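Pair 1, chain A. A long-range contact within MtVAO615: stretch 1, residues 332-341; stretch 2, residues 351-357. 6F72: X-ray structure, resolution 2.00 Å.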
# COMPACT_ATOMS: atom_id res chain seq x y z
N ASP A 332 -19.95 -16.49 7.05
CA ASP A 332 -19.70 -17.29 8.28
C ASP A 332 -18.23 -17.67 8.47
O ASP A 332 -17.76 -17.80 9.60
CB ASP A 332 -20.55 -18.55 8.30
CG ASP A 332 -22.02 -18.26 8.32
OD1 ASP A 332 -22.44 -17.22 8.88
OD2 ASP A 332 -22.78 -19.09 7.77
N PHE A 333 -17.54 -17.87 7.35
CA PHE A 333 -16.11 -18.18 7.35
C PHE A 333 -15.30 -16.99 7.85
O PHE A 333 -14.40 -17.15 8.68
CB PHE A 333 -15.70 -18.60 5.94
CG PHE A 333 -14.23 -18.88 5.77
CD1 PHE A 333 -13.69 -20.12 6.14
CD2 PHE A 333 -13.39 -17.92 5.19
CE1 PHE A 333 -12.32 -20.38 5.96
CE2 PHE A 333 -12.03 -18.18 5.00
CZ PHE A 333 -11.50 -19.41 5.38
N LEU A 334 -15.64 -15.79 7.37
CA LEU A 334 -14.97 -14.56 7.78
C LEU A 334 -15.28 -14.14 9.22
O LEU A 334 -14.38 -13.65 9.92
CB LEU A 334 -15.30 -13.42 6.83
CG LEU A 334 -15.00 -13.61 5.34
CD1 LEU A 334 -15.50 -12.39 4.62
CD2 LEU A 334 -13.52 -13.84 5.04
N ASP A 335 -16.54 -14.32 9.64
CA ASP A 335 -16.98 -14.03 11.02
C ASP A 335 -16.32 -14.91 12.08
O ASP A 335 -16.34 -14.57 13.26
CB ASP A 335 -18.52 -14.15 11.14
CG ASP A 335 -19.27 -13.07 10.36
OD1 ASP A 335 -18.69 -11.98 10.09
OD2 ASP A 335 -20.44 -13.31 10.00
N GLY A 336 -15.79 -16.06 11.66
CA GLY A 336 -15.06 -16.97 12.53
C GLY A 336 -13.59 -16.61 12.70
O GLY A 336 -12.85 -17.36 13.33
N GLY A 337 -13.17 -15.48 12.12
CA GLY A 337 -11.80 -14.99 12.22
C GLY A 337 -10.88 -15.37 11.07
O GLY A 337 -9.67 -15.15 11.15
N ASN A 338 -11.45 -15.91 9.99
CA ASN A 338 -10.70 -16.45 8.85
C ASN A 338 -10.76 -15.54 7.63
O ASN A 338 -11.58 -14.63 7.59
CB ASN A 338 -11.25 -17.83 8.46
CG ASN A 338 -11.52 -18.72 9.65
OD1 ASN A 338 -10.60 -19.18 10.31
ND2 ASN A 338 -12.80 -18.97 9.92
N SER A 339 -9.89 -15.80 6.64
CA SER A 339 -9.89 -15.03 5.40
C SER A 339 -9.54 -15.87 4.19
O SER A 339 -8.84 -16.89 4.30
CB SER A 339 -8.91 -13.87 5.49
OG SER A 339 -7.58 -14.36 5.57
N PHE A 340 -10.02 -15.43 3.02
CA PHE A 340 -9.53 -15.90 1.73
C PHE A 340 -8.89 -14.76 0.98
O PHE A 340 -9.48 -13.69 0.83
CB PHE A 340 -10.65 -16.50 0.88
CG PHE A 340 -10.87 -17.97 1.12
CD1 PHE A 340 -9.85 -18.90 0.86
CD2 PHE A 340 -12.10 -18.43 1.59
CE1 PHE A 340 -10.06 -20.26 1.07
CE2 PHE A 340 -12.32 -19.79 1.81
CZ PHE A 340 -11.30 -20.70 1.56
N THR A 341 -7.65 -15.00 0.54
CA THR A 341 -7.01 -14.18 -0.48
C THR A 341 -7.01 -15.01 -1.77
O THR A 341 -6.65 -16.20 -1.77
CB THR A 341 -5.63 -13.64 -0.00
OG1 THR A 341 -5.17 -12.64 -0.92
CG2 THR A 341 -4.56 -14.74 0.14
N ALA A 351 -7.59 -19.67 -4.64
CA ALA A 351 -7.69 -19.05 -3.33
C ALA A 351 -6.73 -19.67 -2.36
O ALA A 351 -6.50 -20.88 -2.39
CB ALA A 351 -9.11 -19.15 -2.80
N TYR A 352 -6.19 -18.82 -1.49
CA TYR A 352 -5.41 -19.24 -0.33
C TYR A 352 -6.15 -18.88 0.94
O TYR A 352 -6.49 -17.71 1.15
CB TYR A 352 -4.04 -18.58 -0.32
CG TYR A 352 -3.20 -18.77 -1.57
CD1 TYR A 352 -3.09 -20.02 -2.20
CD2 TYR A 352 -2.46 -17.70 -2.10
CE1 TYR A 352 -2.30 -20.19 -3.34
CE2 TYR A 352 -1.66 -17.86 -3.23
CZ TYR A 352 -1.59 -19.10 -3.84
OH TYR A 352 -0.79 -19.26 -4.96
N GLY A 353 -6.40 -19.89 1.76
CA GLY A 353 -7.12 -19.71 3.01
C GLY A 353 -6.24 -19.50 4.23
O GLY A 353 -5.18 -20.12 4.34
N THR A 354 -6.70 -18.64 5.13
CA THR A 354 -6.02 -18.33 6.39
C THR A 354 -7.02 -18.54 7.54
O THR A 354 -8.02 -17.83 7.66
CB THR A 354 -5.46 -16.90 6.39
OG1 THR A 354 -4.49 -16.79 5.34
CG2 THR A 354 -4.82 -16.55 7.73
N MET A 355 -6.73 -19.53 8.38
CA MET A 355 -7.65 -19.98 9.41
C MET A 355 -6.96 -20.06 10.79
O MET A 355 -6.63 -21.16 11.25
CB MET A 355 -8.28 -21.32 8.99
CG MET A 355 -9.18 -21.22 7.76
SD MET A 355 -9.52 -22.78 6.91
CE MET A 355 -8.02 -22.95 5.92
N PRO A 356 -6.72 -18.89 11.43
CA PRO A 356 -5.90 -18.87 12.66
C PRO A 356 -6.45 -19.75 13.78
O PRO A 356 -7.65 -19.73 14.04
CB PRO A 356 -5.90 -17.38 13.06
CG PRO A 356 -6.15 -16.65 11.78
CD PRO A 356 -7.14 -17.52 11.05
N GLY A 357 -5.58 -20.54 14.39
CA GLY A 357 -5.97 -21.43 15.48
C GLY A 357 -6.75 -22.68 15.09
O GLY A 357 -7.20 -23.43 15.98
O HOH W 1 -5.87 -15.77 3.15

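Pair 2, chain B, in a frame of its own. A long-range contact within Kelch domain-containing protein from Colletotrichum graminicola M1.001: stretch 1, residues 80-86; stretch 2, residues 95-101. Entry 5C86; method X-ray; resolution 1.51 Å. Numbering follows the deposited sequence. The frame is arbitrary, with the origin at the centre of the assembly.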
# COMPACT_ATOMS: atom_id res chain seq x y z
N ALA B 80 -0.90 14.72 -3.21
CA ALA B 80 -1.96 15.45 -2.49
C ALA B 80 -3.28 15.56 -3.25
O ALA B 80 -4.36 15.68 -2.62
CB ALA B 80 -1.46 16.79 -2.11
N ASP B 81 -3.26 15.54 -4.59
CA ASP B 81 -4.45 15.59 -5.38
C ASP B 81 -4.95 14.30 -5.95
O ASP B 81 -5.81 14.27 -6.79
CB ASP B 81 -4.30 16.68 -6.48
CG ASP B 81 -4.06 18.05 -5.89
OD1 ASP B 81 -4.89 18.53 -5.05
OD2 ASP B 81 -3.00 18.62 -6.17
N GLY B 82 -4.44 13.18 -5.44
CA GLY B 82 -4.83 11.89 -5.93
C GLY B 82 -4.20 11.43 -7.23
O GLY B 82 -4.71 10.47 -7.80
N ARG B 83 -3.18 12.17 -7.70
CA ARG B 83 -2.50 11.71 -8.89
C ARG B 83 -1.59 10.57 -8.50
O ARG B 83 -0.99 10.60 -7.41
CB ARG B 83 -1.66 12.88 -9.45
CG ARG B 83 -2.56 14.03 -9.86
CD ARG B 83 -1.76 15.05 -10.66
NE ARG B 83 -0.57 15.42 -9.97
CZ ARG B 83 0.53 15.98 -10.49
NH1 ARG B 83 0.57 16.36 -11.79
NH2 ARG B 83 1.54 16.25 -9.71
N ILE B 84 -1.53 9.56 -9.37
CA ILE B 84 -0.64 8.39 -9.18
C ILE B 84 0.68 8.66 -9.87
O ILE B 84 0.72 8.83 -11.09
CB ILE B 84 -1.28 7.11 -9.71
CG1 ILE B 84 -2.67 6.89 -9.17
CG2 ILE B 84 -0.33 5.95 -9.42
CD1 ILE B 84 -3.45 5.89 -9.91
N ILE B 85 1.70 8.81 -9.07
CA ILE B 85 3.05 9.10 -9.55
C ILE B 85 3.88 7.83 -9.53
O ILE B 85 4.11 7.25 -8.45
CB ILE B 85 3.68 10.21 -8.76
CG1 ILE B 85 2.88 11.57 -8.93
CG2 ILE B 85 5.15 10.44 -9.18
CD1 ILE B 85 3.40 12.76 -8.15
N VAL B 86 4.37 7.37 -10.70
CA VAL B 86 5.10 6.15 -10.85
C VAL B 86 6.51 6.46 -11.35
O VAL B 86 6.67 7.16 -12.35
CB VAL B 86 4.33 5.20 -11.77
CG1 VAL B 86 5.05 3.92 -12.00
CG2 VAL B 86 2.93 4.90 -11.26
N THR B 95 9.67 9.45 -14.75
CA THR B 95 8.53 9.74 -13.79
C THR B 95 7.29 9.95 -14.66
O THR B 95 7.32 10.75 -15.62
CB THR B 95 8.81 10.95 -12.95
OG1 THR B 95 10.01 10.81 -12.21
CG2 THR B 95 7.72 11.10 -11.89
N SER B 96 6.23 9.19 -14.45
CA SER B 96 4.98 9.38 -15.07
C SER B 96 3.84 9.66 -14.08
O SER B 96 3.95 9.24 -12.91
CB SER B 96 4.59 8.23 -15.81
OG SER B 96 5.53 7.85 -16.83
N VAL B 97 2.75 10.26 -14.56
CA VAL B 97 1.63 10.65 -13.70
C VAL B 97 0.33 10.29 -14.38
O VAL B 97 0.16 10.48 -15.60
CB VAL B 97 1.77 12.06 -13.14
CG1 VAL B 97 1.67 13.14 -14.22
CG2 VAL B 97 0.70 12.30 -12.08
N LEU B 98 -0.62 9.69 -13.65
CA LEU B 98 -1.95 9.56 -14.07
C LEU B 98 -2.81 10.40 -13.14
O LEU B 98 -2.93 10.08 -11.91
CB LEU B 98 -2.46 8.13 -14.14
CG LEU B 98 -3.91 7.93 -14.51
CD1 LEU B 98 -4.20 8.41 -15.93
CD2 LEU B 98 -4.35 6.50 -14.43
N ASP B 99 -3.53 11.36 -13.72
CA ASP B 99 -4.45 12.24 -12.96
C ASP B 99 -5.85 11.80 -13.30
O ASP B 99 -6.35 12.00 -14.45
CB ASP B 99 -4.20 13.70 -13.29
CG ASP B 99 -5.18 14.68 -12.57
OD1 ASP B 99 -6.08 14.26 -11.81
OD2 ASP B 99 -4.96 15.89 -12.78
N PHE B 100 -6.53 11.17 -12.35
CA PHE B 100 -7.80 10.50 -12.65
C PHE B 100 -8.84 11.56 -13.13
O PHE B 100 -9.79 11.19 -13.79
CB PHE B 100 -8.34 9.75 -11.40
CG PHE B 100 -8.76 10.65 -10.29
CD1 PHE B 100 -7.83 11.23 -9.43
CD2 PHE B 100 -10.08 10.96 -10.11
CE1 PHE B 100 -8.21 12.13 -8.45
CE2 PHE B 100 -10.48 11.79 -9.08
CZ PHE B 100 -9.54 12.41 -8.26
N LYS B 101 -8.63 12.81 -12.77
CA LYS B 101 -9.57 13.88 -13.14
C LYS B 101 -9.60 14.03 -14.66
O LYS B 101 -10.66 14.42 -15.19
CB LYS B 101 -9.20 15.24 -12.47
CG LYS B 101 -9.64 15.32 -11.00
CD LYS B 101 -11.14 14.93 -10.71
CE LYS B 101 -11.65 15.39 -9.32
NZ LYS B 101 -13.14 15.29 -9.07
O HOH W 2 -6.40 15.45 -9.32
O HOH W 3 -5.15 9.51 -10.37

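Both pairs are antiparallel two-stranded ladders entered through a glycine-containing turn, and 14 central residues superpose with an RMSD of 0.9 Å on N, CA and C. The strand axes approach to 4.7 Å in pair 1 and 4.8 Å in pair 2, with angles of 154° and 160° between their N-to-C directions. Each ladder has three bridges. A:Ser339 with A:Thr354 matches B:Ile84 with B:Leu98, A:Phe340 with A:Gly353 matches B:Ile85 with B:Val97, and A:Thr341 with A:Tyr352 matches B:Val86 with B:Ser96. The outer two are hydrogen-bonded pairs, the middle one is not, so four backbone bonds hold each ladder. In pair 1, A:Ser339 N donates to A:Thr354 O and A:Thr354 N to A:Ser339 O, both at 2.9 Å; A:Tyr352 N to A:Thr341 O is the shortest of the four, 2.7 Å and nearly straight at 174°. In pair 2 the corresponding bonds are more uniform, from 2.9 Å for B:Ile84 N to B:Leu98 O to 3.0 Å for B:Ser96 N to B:Val86 O.

A:Gly337 and B:Gly82 coincide, both with positive phi; at either site a CB would jam against the preceding carbonyl O. A:Gly337 closes a helix in a Schellman motif, whereas B:Gly82 follows a loop.

At the middle bridge, bulk is distributed differently. In pair 1 the large side chain is A:Phe340, facing a glycine: its CE1 lies 3.6 Å from A:Gly353 CA, and an ideal CB on that glycine would sit only 3.1 Å from CE1. The ring also reaches two residues back along the partner strand, with A:Phe340 CD1 3.7 Å from A:Ala351 CB. Pair 2 instead sets two branched aliphatics against each other, B:Ile85 CG1 and B:Val97 CG2 meeting at 3.9 Å, while B:Ile85 CG2 touches B:Thr95 CG2 at 3.8 Å. The same B:Val97 CG2 packs 3.6 Å from B:Arg83 CB and lies over one face of that guanidinium.

On the opposite face, pair 1 is more polar. Water 1 donates to A:Tyr352 O (2.9 Å) and to A:Ser339 OG (3.3 Å), and is also hydrogen-bonded to A:Thr354 OG1 (2.8 Å). The matched B:Ile84 and B:Leu98 are aliphatic.

Beyond the ladder, A:Asn338 matches B:Arg83 and A:Met355 matches B:Asp99. A:Asn338 ND2 turns back to A:Phe333 O (2.7 Å), while its OD1 lies 3.4 Å from A:Met355 CB. A:Met355 CG also packs 3.7 Å from A:Phe333 CE1, its sulfur at the edge of that ring. In pair 2 the aliphatic part of the arginine meets the matched partner, B:Arg83 CG to B:Asp99 CB at 3.8 Å, while its guanidinium lies against B:Val97. Next along, A:Pro356 CD lies 3.5 Å from A:Gly337 O; at the matched position the B:Phe100 ring brings CD1 to 3.6 Å from B:Gly82 O, at the ring edge. Water 3 adds a link by donating to B:Gly82 O and B:Leu98 O, each at 2.8 Å.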